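Local coordinates for tetratricopeptide TPR_2 repeat protein (Thermobaculum terrenum, PDB 5DJS) that joins tetratricopeptide repeats to a GT-B-type domain related to glycosyl transferase family 41, which holds uridine-5'-diphosphate in the model, at residues H47-L52 / A63-R68; Y79-G84 / T98-A103. The protein carries 1 engineered substitution. One frame throughout, in Å; residues are numbered along the deposited sequence.

In the fold
From the N terminus the chain passes through helices 5-21 and 25-38 before reaching the first pair considered here. Contact 1 folds helix 59-72 back against helix 43-56, closing a loop of ten residues within one tetratricopeptide repeat. Contact 2 does the same for helices 77-89 and 93-106 in the next repeat, with thirteen residues between its segments. The two hairpins stand in series, neither nested nor crossed, with centres about 12 Å apart. They meet where helix 77-89 lies along the first hairpin: Asn82 touches His47 and Leu51, and the rings of Tyr79 and His47 come together. Beyond contact 2, helix 111-120 packs on the second hairpin.

Contact 1: H47-L52 / A63-R68; sequences HLLGLL and ATLLRR
Segments 47-52 and 63-68, on helices 43-56 and 59-72, run nearly antiparallel, their axes 7.9 Å apart at the closest point and inclined at 152°, and the CA atoms of Gly50 and Leu66 approach to 5.2 Å. Gly50 presents bare backbone to the neighbouring helix, and the isobutyl end of Leu66 lies against it, CG 3.7 Å from Gly50 CA, with the CD2 methyl on the side where a CB would project. CG of Leu66 is anti to its carbonyl carbon (chi1 -67°), which carries it over Gly50, and from there the two methyls diverge along the opposite backbone. CD1 lies near the carbonyl of Gly50, whereas CD2 reaches back one turn to within 3.6 Å of His47 O, an oxygen already engaged by Leu51 N in the helix. A glycine or other small residue at the crossing of helices A and B is a hallmark of the tetratricopeptide repeat, and this pair is the A-B hairpin of one such repeat. The His47 ring, set anti to the backbone N (chi1 168°), crosses Leu66 obliquely, with ND1 3.7 Å from Leu66 CD2. Leu65 points toward helix 43-56 from beside Leu66. Its CD1 methyl makes an apolar contact with Leu49 CB at 3.7 Å and also lies near the backbone at Gly50 N, while the Leu49 side chain continues to Cys32 and Leu36 of helix 25-38.

Contact 2: Y79-G84 / T98-A103; sequences YHYNLG and TSLHHA
Segments 79-84 and 98-103 lie almost antiparallel, their axes at 160° and 7.5 Å apart at the closest point, and come nearest at Gly84 and Ser99, whose CA atoms are 4.6 Å apart. Ser99 directs its CB into this close approach, 3.5 Å from Gly84 CA and also against the carbonyl oxygen of His80. Its OG turns aside to the Leu83 side chain, lying 3.5 Å from Leu83 CD2; Leu83, with CG anti to the backbone N, brings that branch alongside the hydroxyl. From the neighbouring position, Leu100 extends CD1 to 3.4 Å from Tyr81 O, and the same methyl bears on Gly84 CA. Ser99 and Leu100 thus pack beside Gly84 of helix A, the close A-B packing characteristic of a tetratricopeptide repeat hairpin. The CB of Tyr81 points away from 98-103 overall, yet with CG anti to the backbone N (chi1 167°) the ring CD1 meets Leu100 CD1 at 4.0 Å in an oblique crossing. The ring continues to Tyr110, while Ala103 sets its methyl against Tyr81 N and CB, where the helices stay close. The two histidines lie along another flank. In both, CG is anti to the carbonyl carbon. The CB of His80, directed toward 98-103, lies against Ser99 O and Ala103 CB, and His80 brings ND1 to 3.9 Å from His102 CB. Their rings cross obliquely, planes at 65° and centroids 5.8 Å apart. Each has its polar partner elsewhere: His80 NE2 hydrogen-bonds Pro74 O in the preceding inter-helix segment, and His102 ND1 hydrogen-bonds Glu105 OE1, whose carboxylate would probably favour protonation of that imidazole.

Contact 1: H47-L52 / A63-R68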
ATOM      1  N   HIS A  47     -15.652 -19.232  -5.890  1.00 46.49           N
ATOM      2  CA  HIS A  47     -15.354 -17.965  -5.209  1.00 47.87           C
ATOM      3  C   HIS A  47     -14.070 -17.973  -4.358  1.00 47.29           C
ATOM      4  O   HIS A  47     -13.271 -17.040  -4.441  1.00 49.07           O
ATOM      5  CB  HIS A  47     -16.526 -17.560  -4.316  1.00 46.88           C
ATOM      6  CG  HIS A  47     -16.201 -16.443  -3.375  1.00 46.56           C
ATOM      7  ND1 HIS A  47     -15.982 -15.155  -3.809  1.00 46.40           N
ATOM      8  CD2 HIS A  47     -16.054 -16.422  -2.027  1.00 46.01           C
ATOM      9  CE1 HIS A  47     -15.720 -14.385  -2.768  1.00 46.41           C
ATOM     10  NE2 HIS A  47     -15.751 -15.129  -1.677  1.00 45.68           N
ATOM     11  N   LEU A  48     -13.890 -19.008  -3.542  1.00 46.79           N
ATOM     12  CA  LEU A  48     -12.732 -19.095  -2.649  1.00 49.47           C
ATOM     13  C   LEU A  48     -11.416 -19.291  -3.413  1.00 47.73           C
ATOM     14  O   LEU A  48     -10.410 -18.638  -3.096  1.00 44.21           O
ATOM     15  CB  LEU A  48     -12.929 -20.212  -1.614  1.00 51.44           C
ATOM     16  CG  LEU A  48     -11.867 -20.388  -0.515  1.00 51.17           C
ATOM     17  CD1 LEU A  48     -11.486 -19.071   0.153  1.00 50.21           C
ATOM     18  CD2 LEU A  48     -12.364 -21.381   0.525  1.00 51.59           C
ATOM     19  N   LEU A  49     -11.432 -20.186  -4.406  1.00 45.62           N
ATOM     20  CA  LEU A  49     -10.336 -20.285  -5.388  1.00 45.82           C
ATOM     21  C   LEU A  49     -10.067 -18.960  -6.102  1.00 46.14           C
ATOM     22  O   LEU A  49      -8.922 -18.639  -6.404  1.00 50.87           O
ATOM     23  CB  LEU A  49     -10.621 -21.344  -6.445  1.00 46.63           C
ATOM     24  CG  LEU A  49     -10.123 -22.763  -6.244  1.00 47.81           C
ATOM     25  CD1 LEU A  49     -10.673 -23.649  -7.345  1.00 50.14           C
ATOM     26  CD2 LEU A  49      -8.609 -22.835  -6.263  1.00 49.96           C
ATOM     27  N   GLY A  50     -11.131 -18.222  -6.393  1.00 45.26           N
ATOM     28  CA  GLY A  50     -11.042 -16.837  -6.834  1.00 44.88           C
ATOM     29  C   GLY A  50     -10.188 -15.958  -5.941  1.00 47.13           C
ATOM     30  O   GLY A  50      -9.228 -15.371  -6.435  1.00 46.92           O
ATOM     31  N   LEU A  51     -10.529 -15.868  -4.645  1.00 49.25           N
ATOM     32  CA  LEU A  51      -9.759 -15.052  -3.672  1.00 51.62           C
ATOM     33  C   LEU A  51      -8.293 -15.423  -3.666  1.00 51.06           C
ATOM     34  O   LEU A  51      -7.430 -14.557  -3.777  1.00 51.23           O
ATOM     35  CB  LEU A  51     -10.208 -15.261  -2.223  1.00 54.57           C
ATOM     36  CG  LEU A  51     -11.634 -15.128  -1.755  1.00 57.61           C
ATOM     37  CD1 LEU A  51     -11.667 -15.150  -0.230  1.00 59.58           C
ATOM     38  CD2 LEU A  51     -12.199 -13.841  -2.275  1.00 59.53           C
ATOM     39  N   LEU A  52      -8.042 -16.720  -3.500  1.00 48.65           N
ATOM     40  CA  LEU A  52      -6.713 -17.234  -3.221  1.00 51.37           C
ATOM     41  C   LEU A  52      -5.762 -16.919  -4.354  1.00 51.50           C
ATOM     42  O   LEU A  52      -4.665 -16.428  -4.120  1.00 55.95           O
ATOM     43  CB  LEU A  52      -6.762 -18.747  -2.975  1.00 52.37           C
ATOM     44  CG  LEU A  52      -7.512 -19.214  -1.721  1.00 52.77           C
ATOM     45  CD1 LEU A  52      -7.777 -20.713  -1.798  1.00 53.28           C
ATOM     46  CD2 LEU A  52      -6.750 -18.861  -0.448  1.00 52.89           C
ATOM     47  N   ALA A  63     -10.059 -13.928 -12.020  1.00 41.17           N
ATOM     48  CA  ALA A  63     -11.179 -13.212 -12.630  1.00 40.18           C
ATOM     49  C   ALA A  63     -12.224 -14.142 -13.229  1.00 43.14           C
ATOM     50  O   ALA A  63     -13.421 -13.925 -13.017  1.00 46.66           O
ATOM     51  CB  ALA A  63     -10.686 -12.245 -13.689  1.00 38.49           C
ATOM     52  N   THR A  64     -11.797 -15.182 -13.951  1.00 42.86           N
ATOM     53  CA  THR A  64     -12.775 -16.083 -14.580  1.00 42.46           C
ATOM     54  C   THR A  64     -13.440 -17.023 -13.565  1.00 42.03           C
ATOM     55  O   THR A  64     -14.629 -17.283 -13.688  1.00 47.06           O
ATOM     56  CB  THR A  64     -12.234 -16.835 -15.827  1.00 42.24           C
ATOM     57  OG1 THR A  64     -11.096 -17.612 -15.495  1.00 43.48           O
ATOM     58  CG2 THR A  64     -11.876 -15.839 -16.937  1.00 43.27           C
ATOM     59  N   LEU A  65     -12.719 -17.490 -12.550  1.00 41.71           N
ATOM     60  CA  LEU A  65     -13.368 -18.185 -11.419  1.00 42.08           C
ATOM     61  C   LEU A  65     -14.435 -17.324 -10.697  1.00 43.41           C
ATOM     62  O   LEU A  65     -15.544 -17.797 -10.401  1.00 39.58           O
ATOM     63  CB  LEU A  65     -12.330 -18.660 -10.409  1.00 42.18           C
ATOM     64  CG  LEU A  65     -11.451 -19.823 -10.868  1.00 43.52           C
ATOM     65  CD1 LEU A  65     -10.340 -20.020  -9.862  1.00 43.42           C
ATOM     66  CD2 LEU A  65     -12.232 -21.118 -11.032  1.00 43.49           C
ATOM     67  N   LEU A  66     -14.096 -16.061 -10.443  1.00 43.74           N
ATOM     68  CA  LEU A  66     -15.004 -15.133  -9.761  1.00 43.72           C
ATOM     69  C   LEU A  66     -16.186 -14.723 -10.621  1.00 45.02           C
ATOM     70  O   LEU A  66     -17.287 -14.595 -10.092  1.00 48.48           O
ATOM     71  CB  LEU A  66     -14.256 -13.887  -9.264  1.00 42.80           C
ATOM     72  CG  LEU A  66     -13.249 -14.194  -8.153  1.00 41.55           C
ATOM     73  CD1 LEU A  66     -12.200 -13.102  -8.044  1.00 40.71           C
ATOM     74  CD2 LEU A  66     -13.965 -14.418  -6.826  1.00 42.44           C
ATOM     75  N   ARG A  67     -15.968 -14.506 -11.923  1.00 46.04           N
ATOM     76  CA  ARG A  67     -17.073 -14.240 -12.871  1.00 46.90           C
ATOM     77  C   ARG A  67     -18.058 -15.408 -12.997  1.00 51.79           C
ATOM     78  O   ARG A  67     -19.255 -15.192 -13.198  1.00 52.72           O
ATOM     79  CB  ARG A  67     -16.550 -13.915 -14.268  1.00 46.61           C
ATOM     80  CG  ARG A  67     -16.000 -12.511 -14.418  1.00 48.77           C
ATOM     81  CD  ARG A  67     -16.081 -12.031 -15.856  1.00 47.90           C
ATOM     82  NE  ARG A  67     -15.548 -10.675 -15.986  1.00 49.66           N
ATOM     83  CZ  ARG A  67     -14.286 -10.356 -16.292  1.00 50.99           C
ATOM     84  NH1 ARG A  67     -13.353 -11.295 -16.521  1.00 49.23           N
ATOM     85  NH2 ARG A  67     -13.951  -9.068 -16.373  1.00 50.82           N
ATOM     86  N   ARG A  68     -17.551 -16.636 -12.901  1.00 55.86           N
ATOM     87  CA  ARG A  68     -18.404 -17.824 -12.974  1.00 61.02           C
ATOM     88  C   ARG A  68     -19.222 -17.964 -11.685  1.00 57.07           C
ATOM     89  O   ARG A  68     -20.392 -18.339 -11.729  1.00 56.06           O
ATOM     90  CB  ARG A  68     -17.563 -19.081 -13.225  1.00 67.41           C
ATOM     91  CG  ARG A  68     -18.301 -20.215 -13.932  1.00 75.66           C
ATOM     92  CD  ARG A  68     -17.644 -21.557 -13.618  1.00 88.41           C
ATOM     93  NE  ARG A  68     -17.485 -22.444 -14.772  1.00 98.42           N
ATOM     94  CZ  ARG A  68     -16.886 -23.641 -14.738  1.00105.37           C
ATOM     95  NH1 ARG A  68     -16.383 -24.131 -13.599  1.00105.43           N
ATOM     96  NH2 ARG A  68     -16.791 -24.362 -15.855  1.00108.38           N
TER

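Contact 2: Y79-G84 / T98-A103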
ATOM      1  N   TYR A  79     -19.096 -12.000  -3.906  1.00 40.13           N
ATOM      2  CA  TYR A  79     -18.534 -12.457  -5.177  1.00 40.66           C
ATOM      3  C   TYR A  79     -18.241 -11.266  -6.089  1.00 41.70           C
ATOM      4  O   TYR A  79     -17.221 -11.257  -6.789  1.00 42.69           O
ATOM      5  CB  TYR A  79     -19.480 -13.432  -5.895  1.00 41.24           C
ATOM      6  CG  TYR A  79     -19.830 -14.725  -5.151  1.00 41.09           C
ATOM      7  CD1 TYR A  79     -19.239 -15.064  -3.927  1.00 40.85           C
ATOM      8  CD2 TYR A  79     -20.741 -15.625  -5.697  1.00 41.01           C
ATOM      9  CE1 TYR A  79     -19.566 -16.239  -3.270  1.00 40.86           C
ATOM     10  CE2 TYR A  79     -21.069 -16.804  -5.041  1.00 42.55           C
ATOM     11  CZ  TYR A  79     -20.474 -17.105  -3.827  1.00 42.36           C
ATOM     12  OH  TYR A  79     -20.784 -18.273  -3.165  1.00 43.65           O
ATOM     13  N   HIS A  80     -19.135 -10.273  -6.070  1.00 41.76           N
ATOM     14  CA  HIS A  80     -18.908  -8.998  -6.760  1.00 42.07           C
ATOM     15  C   HIS A  80     -17.767  -8.199  -6.148  1.00 41.12           C
ATOM     16  O   HIS A  80     -16.952  -7.645  -6.881  1.00 41.18           O
ATOM     17  CB  HIS A  80     -20.167  -8.139  -6.771  1.00 41.88           C
ATOM     18  CG  HIS A  80     -21.279  -8.716  -7.589  1.00 43.78           C
ATOM     19  ND1 HIS A  80     -21.388  -8.515  -8.949  1.00 42.68           N
ATOM     20  CD2 HIS A  80     -22.344  -9.475  -7.234  1.00 44.87           C
ATOM     21  CE1 HIS A  80     -22.469  -9.128  -9.395  1.00 42.82           C
ATOM     22  NE2 HIS A  80     -23.065  -9.720  -8.375  1.00 44.04           N
ATOM     23  N   TYR A  81     -17.717  -8.142  -4.818  1.00 41.08           N
ATOM     24  CA  TYR A  81     -16.634  -7.458  -4.093  1.00 41.71           C
ATOM     25  C   TYR A  81     -15.266  -7.958  -4.544  1.00 41.00           C
ATOM     26  O   TYR A  81     -14.434  -7.187  -5.003  1.00 40.29           O
ATOM     27  CB  TYR A  81     -16.797  -7.650  -2.575  1.00 41.62           C
ATOM     28  CG  TYR A  81     -15.588  -7.271  -1.748  1.00 41.24           C
ATOM     29  CD1 TYR A  81     -15.096  -5.969  -1.756  1.00 41.76           C
ATOM     30  CD2 TYR A  81     -14.940  -8.218  -0.949  1.00 42.14           C
ATOM     31  CE1 TYR A  81     -13.989  -5.616  -0.993  1.00 43.82           C
ATOM     32  CE2 TYR A  81     -13.831  -7.876  -0.187  1.00 43.44           C
ATOM     33  CZ  TYR A  81     -13.361  -6.573  -0.214  1.00 43.41           C
ATOM     34  OH  TYR A  81     -12.268  -6.221   0.531  1.00 42.91           O
ATOM     35  N   ASN A  82     -15.059  -9.259  -4.442  1.00 39.96           N
ATOM     36  CA  ASN A  82     -13.764  -9.834  -4.753  1.00 42.42           C
ATOM     37  C   ASN A  82     -13.384  -9.799  -6.219  1.00 42.30           C
ATOM     38  O   ASN A  82     -12.200  -9.702  -6.540  1.00 42.46           O
ATOM     39  CB  ASN A  82     -13.686 -11.239  -4.185  1.00 43.87           C
ATOM     40  CG  ASN A  82     -13.600 -11.204  -2.690  1.00 44.42           C
ATOM     41  OD1 ASN A  82     -12.564 -10.822  -2.145  1.00 48.23           O
ATOM     42  ND2 ASN A  82     -14.684 -11.532  -2.013  1.00 43.02           N
ATOM     43  N   LEU A  83     -14.380  -9.870  -7.096  1.00 43.03           N
ATOM     44  CA  LEU A  83     -14.163  -9.650  -8.521  1.00 43.91           C
ATOM     45  C   LEU A  83     -13.667  -8.234  -8.767  1.00 46.26           C
ATOM     46  O   LEU A  83     -12.713  -8.037  -9.511  1.00 54.37           O
ATOM     47  CB  LEU A  83     -15.439  -9.890  -9.325  1.00 42.06           C
ATOM     48  CG  LEU A  83     -15.320  -9.603 -10.817  1.00 41.69           C
ATOM     49  CD1 LEU A  83     -14.310 -10.535 -11.474  1.00 40.38           C
ATOM     50  CD2 LEU A  83     -16.688  -9.708 -11.477  1.00 42.92           C
ATOM     51  N   GLY A  84     -14.317  -7.254  -8.145  1.00 47.29           N
ATOM     52  CA  GLY A  84     -13.889  -5.856  -8.243  1.00 46.51           C
ATOM     53  C   GLY A  84     -12.438  -5.621  -7.831  1.00 47.99           C
ATOM     54  O   GLY A  84     -11.701  -4.902  -8.524  1.00 47.05           O
ATOM     55  N   THR A  98     -17.074  -0.508 -10.841  1.00 45.43           N
ATOM     56  CA  THR A  98     -18.420  -0.998 -11.135  1.00 42.19           C
ATOM     57  C   THR A  98     -18.767  -2.224 -10.304  1.00 40.11           C
ATOM     58  O   THR A  98     -19.801  -2.236  -9.659  1.00 38.84           O
ATOM     59  CB  THR A  98     -18.586  -1.344 -12.622  1.00 41.80           C
ATOM     60  OG1 THR A  98     -18.152  -0.235 -13.407  1.00 43.01           O
ATOM     61  CG2 THR A  98     -20.058  -1.650 -12.955  1.00 41.54           C
ATOM     62  N   SER A  99     -17.911  -3.247 -10.323  1.00 38.85           N
ATOM     63  CA  SER A  99     -18.123  -4.436  -9.488  1.00 38.94           C
ATOM     64  C   SER A  99     -18.283  -4.105  -7.984  1.00 41.16           C
ATOM     65  O   SER A  99     -19.118  -4.708  -7.298  1.00 41.11           O
ATOM     66  CB  SER A  99     -17.013  -5.461  -9.686  1.00 37.72           C
ATOM     67  OG  SER A  99     -17.406  -6.427 -10.632  1.00 40.73           O
ATOM     68  N   LEU A 100     -17.483  -3.160  -7.488  1.00 42.06           N
ATOM     69  CA  LEU A 100     -17.580  -2.710  -6.098  1.00 42.35           C
ATOM     70  C   LEU A 100     -18.917  -2.008  -5.838  1.00 44.90           C
ATOM     71  O   LEU A 100     -19.527  -2.231  -4.796  1.00 48.84           O
ATOM     72  CB  LEU A 100     -16.394  -1.801  -5.726  1.00 42.11           C
ATOM     73  CG  LEU A 100     -15.101  -2.347  -5.097  1.00 41.69           C
ATOM     74  CD1 LEU A 100     -14.995  -3.858  -5.105  1.00 43.96           C
ATOM     75  CD2 LEU A 100     -13.867  -1.721  -5.746  1.00 41.09           C
ATOM     76  N   HIS A 101     -19.369  -1.176  -6.777  1.00 46.81           N
ATOM     77  CA  HIS A 101     -20.708  -0.572  -6.700  1.00 49.93           C
ATOM     78  C   HIS A 101     -21.789  -1.636  -6.573  1.00 48.74           C
ATOM     79  O   HIS A 101     -22.677  -1.506  -5.733  1.00 52.19           O
ATOM     80  CB  HIS A 101     -21.020   0.323  -7.919  1.00 53.92           C
ATOM     81  CG  HIS A 101     -20.438   1.698  -7.827  1.00 60.98           C
ATOM     82  ND1 HIS A 101     -21.018   2.705  -7.084  1.00 68.66           N
ATOM     83  CD2 HIS A 101     -19.329   2.234  -8.386  1.00 64.47           C
ATOM     84  CE1 HIS A 101     -20.282   3.799  -7.180  1.00 70.53           C
ATOM     85  NE2 HIS A 101     -19.250   3.540  -7.964  1.00 68.28           N
ATOM     86  N   HIS A 102     -21.714  -2.678  -7.399  1.00 46.93           N
ATOM     87  CA  HIS A 102     -22.702  -3.754  -7.360  1.00 47.53           C
ATOM     88  C   HIS A 102     -22.763  -4.402  -5.987  1.00 45.22           C
ATOM     89  O   HIS A 102     -23.852  -4.680  -5.492  1.00 45.73           O
ATOM     90  CB  HIS A 102     -22.435  -4.822  -8.435  1.00 49.74           C
ATOM     91  CG  HIS A 102     -22.681  -4.347  -9.831  1.00 53.28           C
ATOM     92  ND1 HIS A 102     -23.767  -3.567 -10.172  1.00 56.68           N
ATOM     93  CD2 HIS A 102     -21.984  -4.544 -10.974  1.00 54.22           C
ATOM     94  CE1 HIS A 102     -23.723  -3.298 -11.465  1.00 57.85           C
ATOM     95  NE2 HIS A 102     -22.652  -3.879 -11.976  1.00 56.47           N
ATOM     96  N   ALA A 103     -21.596  -4.625  -5.383  1.00 42.58           N
ATOM     97  CA  ALA A 103     -21.503  -5.272  -4.083  1.00 42.11           C
ATOM     98  C   ALA A 103     -22.176  -4.431  -3.004  1.00 41.99           C
ATOM     99  O   ALA A 103     -22.841  -4.973  -2.118  1.00 42.16           O
ATOM    100  CB  ALA A 103     -20.048  -5.536  -3.728  1.00 43.42           C
TER